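PDB 2JH3: ribosomal protein S2-related protein from Deinococcus radiodurans, which binds a [4Fe-4S] cluster and, having a chelatase-like fold, may act as a sirohydrochlorin ferrochelatase. Local coordinates for residues A[41-46]-A[363-368]; A[83-88]-A[110-115]; A[114-117]-A[121-124]; A[332-337]-A[344-349]; A[400-405]-A[460-465]. One frame throughout, in Å; residues are numbered along the deposited sequence.

In the fold
Burial alone does not set the chemistry of these five contacts. Contacts 2 and 3 are buried and almost wholly apolar; they share R114 and P115, so the chain passes from strand 108-112 through one into the other and on to helix 122-133. Contact 4 is buried, but polar, an arginine bonded beside a helix end near the iron-sulfur cluster. Contact 1 is partly buried and pairs a salt bridge with a leucine touch; it reaches the same sheet as contact 2, from the stabilising domain. Contact 5 lies at the surface and relies on arginine stems packed against leucine, valine and main-chain atoms. It meets contact 2 where R86 NH1 approaches T400 OG1 at 3.0 Å, a probable hydrogen bond.

Contact 1: residues A[41-46]-A[363-368]; sequences YDEVLE and DLRLGL
E43 OE1 meets R365 NH2 in a salt bridge of 2.8 Å, the shortest approach between residues 41-46 and helix residues 363-368. The other oxygen of the same carboxylate, OE2, is held by S5 OG and by the backbone N of A63, so the two oxygens divide their work: one faces the helix, the other is kept by neighbours of the strand. This is a worked example of a buried acid gripped by its own domain on one oxygen and by another domain's arginine on the other. E43 places CG between its backbone N and carbonyl carbon (chi1 79°) and then runs straight, which carries the carboxylate toward the helix. R365 comes across it at about a right angle, bending at its third torsion (109°) to bring NH2 onto OE1, and the carboxylate and guanidinium planes end only 24° apart. Beside the salt bridge lies a small apolar touch: L45 CD2 reaches L366 CD1 at 4.3 Å, methyl against methyl.

The strand is an outermost one of its sheet in the first CbiX region, with backbone bonds from E43 and L45 to L6. The helix belongs to the DR2241 stabilising domain, where R365 also packs on H277 and W281 of helix 275-290. L366 leans on R31 of helix 18-35 and on P327. The contact joins two domains through one charged pair and one leucine pair. R365 would probably offset the charge of the buried carboxylate, while its own side remains partly open to solvent.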
# COMPACT_ATOMS: atom_id res chain seq x y z
N TYR A 41 -22.50 30.14 15.02
CA TYR A 41 -22.63 28.87 14.28
C TYR A 41 -22.57 27.77 15.29
O TYR A 41 -21.83 27.88 16.26
CB TYR A 41 -21.48 28.75 13.26
CG TYR A 41 -21.66 29.76 12.17
CD1 TYR A 41 -20.99 30.99 12.19
CD2 TYR A 41 -22.59 29.52 11.18
CE1 TYR A 41 -21.26 31.94 11.21
CE2 TYR A 41 -22.81 30.43 10.19
CZ TYR A 41 -22.20 31.64 10.24
OH TYR A 41 -22.52 32.48 9.19
N ASP A 42 -23.34 26.72 15.06
CA ASP A 42 -23.37 25.58 16.00
C ASP A 42 -22.38 24.45 15.71
O ASP A 42 -22.24 23.54 16.55
CB ASP A 42 -24.78 25.02 16.05
CG ASP A 42 -25.78 26.12 16.43
OD1 ASP A 42 -25.83 26.38 17.64
OD2 ASP A 42 -26.34 26.77 15.50
N GLU A 43 -21.70 24.52 14.56
CA GLU A 43 -20.64 23.64 14.18
C GLU A 43 -19.79 24.30 13.08
O GLU A 43 -20.28 25.23 12.39
CB GLU A 43 -21.18 22.28 13.69
CG GLU A 43 -21.70 22.28 12.26
CD GLU A 43 -22.15 20.94 11.83
OE1 GLU A 43 -21.74 19.94 12.46
OE2 GLU A 43 -22.93 20.87 10.87
N VAL A 44 -18.55 23.84 12.97
CA VAL A 44 -17.60 24.28 11.93
C VAL A 44 -16.99 23.03 11.31
O VAL A 44 -16.42 22.15 12.00
CB VAL A 44 -16.51 25.22 12.50
CG1 VAL A 44 -15.61 25.73 11.42
CG2 VAL A 44 -17.14 26.38 13.27
N LEU A 45 -17.20 22.90 10.02
CA LEU A 45 -16.73 21.75 9.28
C LEU A 45 -15.71 22.19 8.21
O LEU A 45 -15.59 23.41 7.88
CB LEU A 45 -17.93 21.03 8.66
CG LEU A 45 -18.93 20.44 9.70
CD1 LEU A 45 -20.01 19.69 8.98
CD2 LEU A 45 -18.35 19.49 10.75
N GLU A 46 -15.02 21.19 7.66
CA GLU A 46 -14.00 21.40 6.64
C GLU A 46 -14.32 20.64 5.39
O GLU A 46 -14.87 19.53 5.42
CB GLU A 46 -12.65 20.92 7.14
CG GLU A 46 -12.19 21.68 8.31
CD GLU A 46 -11.16 20.89 9.14
OE1 GLU A 46 -10.33 20.20 8.52
OE2 GLU A 46 -11.13 21.03 10.37
N ASP A 363 -17.63 15.04 21.71
CA ASP A 363 -16.56 15.13 20.70
C ASP A 363 -16.57 13.91 19.75
O ASP A 363 -15.81 13.87 18.80
CB ASP A 363 -15.22 15.21 21.37
CG ASP A 363 -14.85 16.64 21.84
OD1 ASP A 363 -15.47 17.62 21.35
OD2 ASP A 363 -13.92 16.73 22.68
N LEU A 364 -17.34 12.87 20.03
CA LEU A 364 -17.27 11.64 19.23
C LEU A 364 -17.53 11.84 17.75
O LEU A 364 -16.80 11.30 16.90
CB LEU A 364 -18.24 10.54 19.78
CG LEU A 364 -18.14 9.10 19.18
CD1 LEU A 364 -16.80 8.51 19.35
CD2 LEU A 364 -19.21 8.18 19.89
N ARG A 365 -18.58 12.59 17.43
CA ARG A 365 -18.96 12.82 16.06
C ARG A 365 -17.88 13.55 15.29
O ARG A 365 -17.47 13.11 14.21
CB ARG A 365 -20.25 13.60 15.99
CG ARG A 365 -20.67 13.94 14.57
CD ARG A 365 -22.07 14.43 14.46
NE ARG A 365 -22.26 15.85 14.15
CZ ARG A 365 -22.16 16.91 14.98
NH1 ARG A 365 -21.73 16.81 16.25
NH2 ARG A 365 -22.47 18.11 14.51
N LEU A 366 -17.43 14.70 15.82
CA LEU A 366 -16.30 15.40 15.13
C LEU A 366 -15.07 14.54 15.02
O LEU A 366 -14.45 14.54 14.03
CB LEU A 366 -15.98 16.77 15.76
CG LEU A 366 -14.98 17.68 14.98
CD1 LEU A 366 -15.47 18.04 13.61
CD2 LEU A 366 -14.67 18.96 15.82
N GLY A 367 -14.72 13.81 16.06
CA GLY A 367 -13.68 12.85 16.01
C GLY A 367 -13.72 11.87 14.88
O GLY A 367 -12.79 11.75 14.09
N LEU A 368 -14.86 11.26 14.74
CA LEU A 368 -15.10 10.28 13.69
C LEU A 368 -15.26 10.88 12.32
O LEU A 368 -14.82 10.28 11.36
CB LEU A 368 -16.34 9.41 14.04
CG LEU A 368 -16.29 8.00 14.67
CD1 LEU A 368 -14.92 7.34 14.85
CD2 LEU A 368 -17.08 7.83 15.86

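Contact 2: residues A[83-88]-A[110-115]; sequences VLPREL and VRYTRP
With CG of Y112 anti to its backbone N (chi1 -179°), the tyrosine stands out from the strand and its ring projects at helix residues 83-88, while L84, with CG beside its own backbone N (chi1 -49°), swings CD1 to within 3.6 Å of Y112 OH. The phenol oxygen is the closest point of the ring system: the helix backbone itself sets L84 CB 3.3 Å from Y112 OH. P85 crosses the ring at about a right angle, its CG 3.8 Å from Y112 CE2. On the other ortho side of the hydroxyl, L88 CD2 comes to 4.3 Å from Y112 CE1. Three residues of the helix, two adjacent and one a turn later, thus hold a single aromatic ring, and its hydroxyl has a polar mate as well, the backbone O of T80 one turn earlier. A phenylalanine in place of Y112 would probably keep much of the packing but leave T80 O without this hydrogen bond and open a gap beside L84 CB. The ring rests further on P71 and L90. Helix 78-88 lies over a face of the mixed sheet; the axis of its segment 83-88 passes 11.5 Å from that of 110-112, nearly antiparallel (162°), while the strand itself runs between strands 66-71 and 101-105.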
# COMPACT_ATOMS: atom_id res chain seq x y z
N VAL A 83 -14.91 25.97 -10.35
CA VAL A 83 -14.57 24.62 -9.89
C VAL A 83 -15.29 24.29 -8.61
O VAL A 83 -15.87 23.28 -8.54
CB VAL A 83 -13.05 24.46 -9.70
CG1 VAL A 83 -12.64 23.07 -9.08
CG2 VAL A 83 -12.30 24.69 -11.04
N LEU A 84 -15.19 25.11 -7.56
CA LEU A 84 -15.79 24.74 -6.25
C LEU A 84 -17.30 24.62 -6.35
O LEU A 84 -17.86 23.60 -5.88
CB LEU A 84 -15.34 25.67 -5.09
CG LEU A 84 -13.82 25.94 -4.94
CD1 LEU A 84 -13.45 26.80 -3.73
CD2 LEU A 84 -12.91 24.73 -5.01
N PRO A 85 -17.98 25.59 -7.00
CA PRO A 85 -19.42 25.50 -7.20
C PRO A 85 -19.86 24.27 -8.00
O PRO A 85 -20.80 23.62 -7.61
CB PRO A 85 -19.75 26.81 -7.93
CG PRO A 85 -18.71 27.70 -7.57
CD PRO A 85 -17.46 26.88 -7.51
N ARG A 86 -19.12 23.91 -9.02
CA ARG A 86 -19.38 22.69 -9.82
C ARG A 86 -19.25 21.40 -8.99
O ARG A 86 -20.04 20.51 -9.14
CB ARG A 86 -18.35 22.65 -10.90
CG ARG A 86 -18.49 21.74 -12.00
CD ARG A 86 -17.24 22.01 -12.88
NE ARG A 86 -16.13 21.29 -12.30
CZ ARG A 86 -14.83 21.38 -12.57
NH1 ARG A 86 -14.31 22.27 -13.43
NH2 ARG A 86 -14.03 20.51 -11.90
N GLU A 87 -18.22 21.29 -8.16
CA GLU A 87 -18.04 20.09 -7.37
C GLU A 87 -19.05 20.03 -6.21
O GLU A 87 -19.63 18.97 -5.89
CB GLU A 87 -16.63 20.05 -6.88
CG GLU A 87 -15.60 19.93 -8.01
CD GLU A 87 -15.72 18.56 -8.73
OE1 GLU A 87 -15.55 17.51 -8.07
OE2 GLU A 87 -15.97 18.54 -9.94
N LEU A 88 -19.30 21.18 -5.62
CA LEU A 88 -20.32 21.27 -4.59
C LEU A 88 -21.71 21.05 -5.14
O LEU A 88 -22.61 20.78 -4.36
CB LEU A 88 -20.28 22.64 -3.91
CG LEU A 88 -19.49 22.98 -2.66
CD1 LEU A 88 -19.07 21.87 -1.69
CD2 LEU A 88 -18.33 23.96 -2.90
N VAL A 110 -28.12 26.55 1.45
CA VAL A 110 -26.69 26.76 1.38
C VAL A 110 -26.45 28.14 0.80
O VAL A 110 -26.96 28.47 -0.28
CB VAL A 110 -26.06 25.73 0.39
CG1 VAL A 110 -24.55 25.81 0.41
CG2 VAL A 110 -26.55 24.32 0.71
N ARG A 111 -25.62 28.90 1.49
CA ARG A 111 -25.05 30.18 0.99
C ARG A 111 -23.53 30.02 0.81
O ARG A 111 -22.80 29.73 1.75
CB ARG A 111 -25.36 31.28 2.00
CG ARG A 111 -25.06 32.66 1.52
CD ARG A 111 -25.68 33.70 2.51
NE ARG A 111 -24.61 34.60 2.89
CZ ARG A 111 -24.03 34.65 4.08
NH1 ARG A 111 -24.43 33.89 5.10
NH2 ARG A 111 -23.04 35.51 4.23
N TYR A 112 -23.11 30.20 -0.42
CA TYR A 112 -21.71 30.16 -0.86
C TYR A 112 -21.18 31.58 -0.96
O TYR A 112 -21.71 32.41 -1.72
CB TYR A 112 -21.63 29.43 -2.19
CG TYR A 112 -20.24 29.28 -2.79
CD1 TYR A 112 -19.31 28.40 -2.24
CD2 TYR A 112 -19.85 30.00 -3.91
CE1 TYR A 112 -18.05 28.24 -2.80
CE2 TYR A 112 -18.57 29.83 -4.47
CZ TYR A 112 -17.68 28.94 -3.90
OH TYR A 112 -16.40 28.77 -4.40
N THR A 113 -20.18 31.90 -0.14
CA THR A 113 -19.67 33.28 -0.08
C THR A 113 -18.52 33.51 -1.08
O THR A 113 -18.00 32.59 -1.74
CB THR A 113 -19.17 33.68 1.32
OG1 THR A 113 -17.90 33.06 1.63
CG2 THR A 113 -20.16 33.30 2.41
N ARG A 114 -18.13 34.79 -1.17
CA ARG A 114 -16.92 35.20 -1.82
C ARG A 114 -15.80 34.60 -1.04
O ARG A 114 -15.94 34.25 0.15
CB ARG A 114 -16.87 36.73 -1.87
CG ARG A 114 -17.90 37.27 -2.79
CD ARG A 114 -17.81 38.81 -2.90
NE ARG A 114 -16.61 39.25 -3.62
CZ ARG A 114 -16.27 40.53 -3.82
NH1 ARG A 114 -17.03 41.52 -3.33
NH2 ARG A 114 -15.15 40.82 -4.46
N PRO A 115 -14.67 34.43 -1.70
CA PRO A 115 -13.51 33.92 -1.03
C PRO A 115 -12.83 34.84 -0.04
O PRO A 115 -12.92 36.09 -0.16
CB PRO A 115 -12.58 33.57 -2.17
CG PRO A 115 -13.15 34.17 -3.37
CD PRO A 115 -14.45 34.66 -3.13

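Contact 3: residues A[114-117]-A[121-124]; sequences RPLG and GMAD
The chain enters a 3-10 segment at L116 and G117 before helix 122-133 begins, and this brings the CA atoms of G117 and M122 to 6.7 Å. M122 then points its side chain back at that segment, and its path is far from straight: chi1 (-84°) and the bend at chi2 (-49°) bring SD to L116. The sulfur sits against the leucine's branch, with M122 SD 3.7 Å from L116 CD1 and almost as near to L116 CG, at 3.8 Å. The two side chains cross at about a right angle. Nearer the backbone, M122 CG lies only 3.2 Å from L116 O, and 4.2 Å from G117 CA, so the methionine spans both the leucine side chain and the peptide that follows it.

Backbone bonds of L116 with P71 and of G117 with F73 tie the loop to the first CbiX region. The loop and the start of helix 122-133 pack here against the second: V256 of helix 253-262 touches both L116 and M122, and M122 also meets F212 and H160. Between the segments the contact is mostly van der Waals, and the CG beside sulfur is probably a tolerable neighbour for the L116 carbonyl oxygen.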
# COMPACT_ATOMS: atom_id res chain seq x y z
N ARG A 114 -18.13 34.79 -1.17
CA ARG A 114 -16.92 35.20 -1.82
C ARG A 114 -15.80 34.60 -1.04
O ARG A 114 -15.94 34.25 0.15
CB ARG A 114 -16.87 36.73 -1.87
CG ARG A 114 -17.90 37.27 -2.79
CD ARG A 114 -17.81 38.81 -2.90
NE ARG A 114 -16.61 39.25 -3.62
CZ ARG A 114 -16.27 40.53 -3.82
NH1 ARG A 114 -17.03 41.52 -3.33
NH2 ARG A 114 -15.15 40.82 -4.46
N PRO A 115 -14.67 34.43 -1.70
CA PRO A 115 -13.51 33.92 -1.03
C PRO A 115 -12.83 34.84 -0.04
O PRO A 115 -12.92 36.09 -0.16
CB PRO A 115 -12.58 33.57 -2.17
CG PRO A 115 -13.15 34.17 -3.37
CD PRO A 115 -14.45 34.66 -3.13
N LEU A 116 -12.14 34.23 0.92
CA LEU A 116 -11.38 34.94 1.97
C LEU A 116 -10.60 36.07 1.36
O LEU A 116 -10.66 37.21 1.83
CB LEU A 116 -10.40 33.98 2.62
CG LEU A 116 -9.47 34.55 3.66
CD1 LEU A 116 -10.32 35.18 4.76
CD2 LEU A 116 -8.60 33.52 4.25
N GLY A 117 -9.93 35.77 0.25
CA GLY A 117 -9.04 36.73 -0.39
C GLY A 117 -9.76 37.96 -0.88
O GLY A 117 -9.14 39.00 -1.03
N GLY A 121 -11.43 42.98 4.98
CA GLY A 121 -10.74 42.61 6.19
C GLY A 121 -9.35 42.03 6.00
O GLY A 121 -8.56 41.99 6.95
N MET A 122 -9.04 41.55 4.81
CA MET A 122 -7.73 40.95 4.58
C MET A 122 -6.61 41.99 4.68
O MET A 122 -5.51 41.64 5.02
CB MET A 122 -7.70 40.20 3.22
CG MET A 122 -8.28 38.71 3.26
SD MET A 122 -7.60 37.67 4.60
CE MET A 122 -5.84 37.77 4.12
N ALA A 123 -6.86 43.23 4.35
CA ALA A 123 -5.89 44.36 4.59
C ALA A 123 -5.41 44.47 6.05
O ALA A 123 -4.20 44.67 6.33
CB ALA A 123 -6.49 45.65 4.12
N ASP A 124 -6.36 44.33 6.99
CA ASP A 124 -6.04 44.27 8.43
C ASP A 124 -5.21 43.10 8.82
O ASP A 124 -4.31 43.21 9.70
CB ASP A 124 -7.34 44.14 9.24
CG ASP A 124 -8.30 45.26 9.00
OD1 ASP A 124 -7.92 46.42 9.28
OD2 ASP A 124 -9.42 45.02 8.49

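Contact 4: residues A[332-337]-A[344-349]; sequences DLTARD and PIRTWR
R346 lays its guanidinium group against the end of helix 327-333, with T334 O over one face and the hydroxyl of T334 at the edge. The bond to that hydroxyl is almost perfectly straight: R346 NH2 donates to T334 OG1 at 2.9 Å with an N-H...O angle of 176°, and OG1 is only 3° out of the guanidinium plane. R346 gets there by running extended from CG to NE (chi2 172°), and T334 crosses it at about a right angle. Alongside, A335 packs beside the other terminal nitrogen, its CA 3.4 Å and its CB 3.7 Å from R346 NH1.

Both ends of the pair have further partners. T334 OG1 is also bonded to L330 O and R331 O, the helix's own last turn, and R346 NH1 reaches R331 O and R346 NH2 reaches L371 O. The loop that carries R346 makes a type I turn from I345 to W348, and W348 touches the iron-sulfur cluster, from which the R346 side chain is about 9 Å away. R346 is thus satisfied here by a hydroxyl and main-chain carbonyls, with D332 OD1 no nearer than 6.9 Å to R346 NH1; a positive group at the C-terminal end of a helix would probably be welcomed by the helix dipole.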
# COMPACT_ATOMS: atom_id res chain seq x y z
N ASP A 332 -4.75 14.97 13.28
CA ASP A 332 -3.32 15.16 13.04
C ASP A 332 -2.55 13.82 13.13
O ASP A 332 -1.68 13.55 12.33
CB ASP A 332 -2.71 16.05 14.13
CG ASP A 332 -3.21 17.49 14.12
OD1 ASP A 332 -3.97 17.88 13.23
OD2 ASP A 332 -2.79 18.25 15.02
N LEU A 333 -2.83 12.98 14.11
CA LEU A 333 -2.08 11.77 14.26
C LEU A 333 -2.35 10.70 13.16
O LEU A 333 -1.50 9.81 12.91
CB LEU A 333 -2.28 11.14 15.63
CG LEU A 333 -1.13 11.09 16.65
CD1 LEU A 333 -0.19 12.34 16.63
CD2 LEU A 333 -1.71 10.82 18.07
N THR A 334 -3.47 10.80 12.51
CA THR A 334 -3.88 9.87 11.46
C THR A 334 -3.76 10.47 10.05
O THR A 334 -4.16 9.86 9.04
CB THR A 334 -5.33 9.41 11.72
OG1 THR A 334 -6.22 10.52 11.79
CG2 THR A 334 -5.42 8.61 13.03
N ALA A 335 -3.19 11.68 9.98
CA ALA A 335 -3.04 12.38 8.73
C ALA A 335 -1.95 11.78 7.81
O ALA A 335 -1.98 11.95 6.58
CB ALA A 335 -2.78 13.90 8.96
N ARG A 336 -1.00 11.06 8.38
CA ARG A 336 0.08 10.45 7.60
C ARG A 336 0.18 8.98 7.94
O ARG A 336 -0.17 8.56 9.07
CB ARG A 336 1.42 11.15 7.91
CG ARG A 336 1.43 12.63 7.50
CD ARG A 336 2.72 13.42 7.95
NE ARG A 336 2.67 14.78 7.31
CZ ARG A 336 3.01 15.08 6.04
NH1 ARG A 336 3.46 14.17 5.14
NH2 ARG A 336 2.87 16.33 5.60
N ASP A 337 0.69 8.21 6.98
CA ASP A 337 0.96 6.80 7.13
C ASP A 337 2.29 6.58 7.85
O ASP A 337 2.99 7.56 8.23
CB ASP A 337 0.84 6.04 5.81
CG ASP A 337 2.00 6.34 4.79
OD1 ASP A 337 3.07 6.85 5.20
OD2 ASP A 337 1.82 6.05 3.58
N PRO A 344 -4.53 11.45 1.62
CA PRO A 344 -5.64 12.27 1.13
C PRO A 344 -6.98 11.56 1.12
O PRO A 344 -8.03 12.18 1.29
CB PRO A 344 -5.18 12.65 -0.26
CG PRO A 344 -4.31 11.60 -0.68
CD PRO A 344 -3.60 11.11 0.52
N ILE A 345 -6.94 10.22 1.00
CA ILE A 345 -8.09 9.40 1.08
C ILE A 345 -8.00 8.56 2.35
O ILE A 345 -7.19 7.65 2.44
CB ILE A 345 -8.21 8.45 -0.18
CG1 ILE A 345 -8.17 9.21 -1.51
CG2 ILE A 345 -9.48 7.66 -0.06
CD1 ILE A 345 -9.20 10.31 -1.71
N ARG A 346 -8.86 8.88 3.34
CA ARG A 346 -8.66 8.39 4.71
C ARG A 346 -9.15 6.98 4.89
O ARG A 346 -8.89 6.36 5.89
CB ARG A 346 -9.31 9.39 5.69
CG ARG A 346 -8.38 10.59 6.02
CD ARG A 346 -8.99 11.71 6.83
NE ARG A 346 -7.95 12.48 7.51
CZ ARG A 346 -7.33 12.14 8.62
NH1 ARG A 346 -6.38 12.94 9.09
NH2 ARG A 346 -7.74 11.11 9.37
N THR A 347 -9.95 6.46 3.95
CA THR A 347 -10.33 5.04 3.94
C THR A 347 -9.28 4.06 3.33
O THR A 347 -9.55 2.89 3.22
CB THR A 347 -11.61 4.83 3.19
OG1 THR A 347 -11.60 5.49 1.91
CG2 THR A 347 -12.75 5.38 4.01
N TRP A 348 -8.12 4.57 2.95
CA TRP A 348 -7.03 3.72 2.53
C TRP A 348 -6.56 2.91 3.72
O TRP A 348 -6.60 3.38 4.86
CB TRP A 348 -5.90 4.51 1.84
CG TRP A 348 -6.20 4.69 0.41
CD1 TRP A 348 -7.46 4.83 -0.14
CD2 TRP A 348 -5.29 4.83 -0.65
NE1 TRP A 348 -7.36 4.97 -1.48
CE2 TRP A 348 -6.04 4.94 -1.83
CE3 TRP A 348 -3.89 4.73 -0.74
CZ2 TRP A 348 -5.43 5.09 -3.09
CZ3 TRP A 348 -3.29 4.82 -1.98
CH2 TRP A 348 -4.06 4.99 -3.14
N ARG A 349 -6.22 1.65 3.45
CA ARG A 349 -5.73 0.70 4.46
C ARG A 349 -4.29 1.02 4.89
O ARG A 349 -3.34 0.17 4.85
CB ARG A 349 -5.88 -0.71 3.93
CG ARG A 349 -6.07 -1.82 5.04
CD ARG A 349 -5.62 -3.21 4.55
NE ARG A 349 -6.46 -3.60 3.40
CZ ARG A 349 -6.49 -4.81 2.84
NH1 ARG A 349 -5.71 -5.75 3.31
NH2 ARG A 349 -7.25 -5.05 1.80

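Contact 5: residues A[400-405]-A[460-465]; sequences TGTLAR and AVRDEV
T402 makes the first touch, with its backbone O 3.8 Å from R462 CD and its OG1 4.1 Å from the same carbon. L403 follows, turning CD1 onto the arginine's aliphatic stem, where it lies 4.0 Å from both R462 CB and R462 CD, the two side chains crossing at about a right angle. R405 then passes to the next turn of the helix: R405 O is 3.9 Å from V465 CG1, and R405 CG lies 4.1 Å from that methyl. The 3-10 segment of 402-405 thus rests on one side of helix 455-467.

R462 leaves its helix with CG anti to the backbone N (chi1 -179°) and bends at chi3, which puts NH2 on D463 OD1 at 3.2 Å. That salt bridge inside the helix keeps the charged end occupied, while the carbons behind it do the packing. With an alanine at R462, the CG and CD that touch T402 O and L403 CD1 would be gone, which would probably leave a gap there and D463 without this positive partner. In the iron-sulfur domain the contact thus sets methylenes and methyls against one another and against main-chain carbonyl oxygens at a solvent edge, with the charge directed elsewhere.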
# COMPACT_ATOMS: atom_id res chain seq x y z
N THR A 400 -11.82 19.70 -16.01
CA THR A 400 -11.28 20.76 -16.92
C THR A 400 -9.72 20.78 -16.74
O THR A 400 -9.20 20.19 -15.81
CB THR A 400 -11.91 22.20 -16.69
OG1 THR A 400 -12.02 22.53 -15.30
CG2 THR A 400 -13.25 22.31 -17.26
N GLY A 401 -8.99 21.36 -17.69
CA GLY A 401 -7.55 21.46 -17.58
C GLY A 401 -6.90 20.19 -18.04
O GLY A 401 -7.47 19.43 -18.82
N THR A 402 -5.71 19.92 -17.49
CA THR A 402 -5.00 18.66 -17.75
C THR A 402 -5.85 17.43 -17.35
O THR A 402 -5.77 16.38 -17.99
CB THR A 402 -3.74 18.57 -16.89
OG1 THR A 402 -4.12 18.58 -15.50
CG2 THR A 402 -2.81 19.74 -17.18
N LEU A 403 -6.67 17.57 -16.30
CA LEU A 403 -7.54 16.48 -15.85
C LEU A 403 -8.67 16.07 -16.81
O LEU A 403 -9.20 14.97 -16.70
CB LEU A 403 -8.19 16.82 -14.50
CG LEU A 403 -8.51 15.67 -13.56
CD1 LEU A 403 -7.37 14.66 -13.34
CD2 LEU A 403 -8.92 16.28 -12.21
N ALA A 404 -9.09 16.96 -17.71
CA ALA A 404 -10.20 16.59 -18.62
C ALA A 404 -9.85 15.40 -19.51
O ALA A 404 -10.70 14.77 -20.10
CB ALA A 404 -10.50 17.72 -19.50
N ARG A 405 -8.58 15.20 -19.68
CA ARG A 405 -8.03 14.05 -20.36
C ARG A 405 -8.60 12.72 -19.82
O ARG A 405 -8.62 11.73 -20.56
CB ARG A 405 -6.52 14.10 -20.17
CG ARG A 405 -5.72 13.64 -21.27
CD ARG A 405 -5.67 14.61 -22.45
NE ARG A 405 -5.45 13.79 -23.64
CZ ARG A 405 -6.20 13.76 -24.74
NH1 ARG A 405 -7.25 14.59 -24.94
NH2 ARG A 405 -5.85 12.88 -25.67
N ALA A 460 -4.84 9.15 -11.31
CA ALA A 460 -4.21 7.89 -11.80
C ALA A 460 -4.71 7.55 -13.22
O ALA A 460 -3.93 7.07 -14.09
CB ALA A 460 -4.50 6.74 -10.83
N VAL A 461 -5.99 7.82 -13.49
CA VAL A 461 -6.51 7.58 -14.81
C VAL A 461 -5.94 8.60 -15.79
O VAL A 461 -5.53 8.26 -16.93
CB VAL A 461 -8.06 7.62 -14.87
CG1 VAL A 461 -8.51 7.56 -16.31
CG2 VAL A 461 -8.61 6.44 -14.12
N ARG A 462 -5.86 9.86 -15.35
CA ARG A 462 -5.13 10.86 -16.18
C ARG A 462 -3.71 10.38 -16.57
O ARG A 462 -3.38 10.39 -17.74
CB ARG A 462 -5.05 12.21 -15.48
CG ARG A 462 -4.30 13.34 -16.30
CD ARG A 462 -3.93 14.46 -15.33
NE ARG A 462 -3.11 13.84 -14.33
CZ ARG A 462 -2.88 14.26 -13.10
NH1 ARG A 462 -3.38 15.39 -12.68
NH2 ARG A 462 -2.14 13.52 -12.28
N ASP A 463 -2.90 9.89 -15.63
CA ASP A 463 -1.57 9.41 -15.96
C ASP A 463 -1.58 8.23 -16.90
O ASP A 463 -0.76 8.16 -17.81
CB ASP A 463 -0.83 8.99 -14.72
CG ASP A 463 -0.69 10.11 -13.74
OD1 ASP A 463 -0.76 11.29 -14.15
OD2 ASP A 463 -0.52 9.80 -12.53
N GLU A 464 -2.54 7.34 -16.74
CA GLU A 464 -2.63 6.20 -17.64
C GLU A 464 -2.92 6.60 -19.08
O GLU A 464 -2.22 6.18 -19.99
CB GLU A 464 -3.69 5.24 -17.13
CG GLU A 464 -3.88 3.95 -17.94
CD GLU A 464 -2.64 3.04 -17.97
OE1 GLU A 464 -1.74 3.14 -17.08
OE2 GLU A 464 -2.59 2.23 -18.93
N VAL A 465 -3.96 7.38 -19.29
CA VAL A 465 -4.25 7.93 -20.61
C VAL A 465 -2.95 8.63 -21.17
O VAL A 465 -2.53 8.36 -22.30
CB VAL A 465 -5.47 8.89 -20.54
CG1 VAL A 465 -5.72 9.54 -21.89
CG2 VAL A 465 -6.73 8.14 -20.10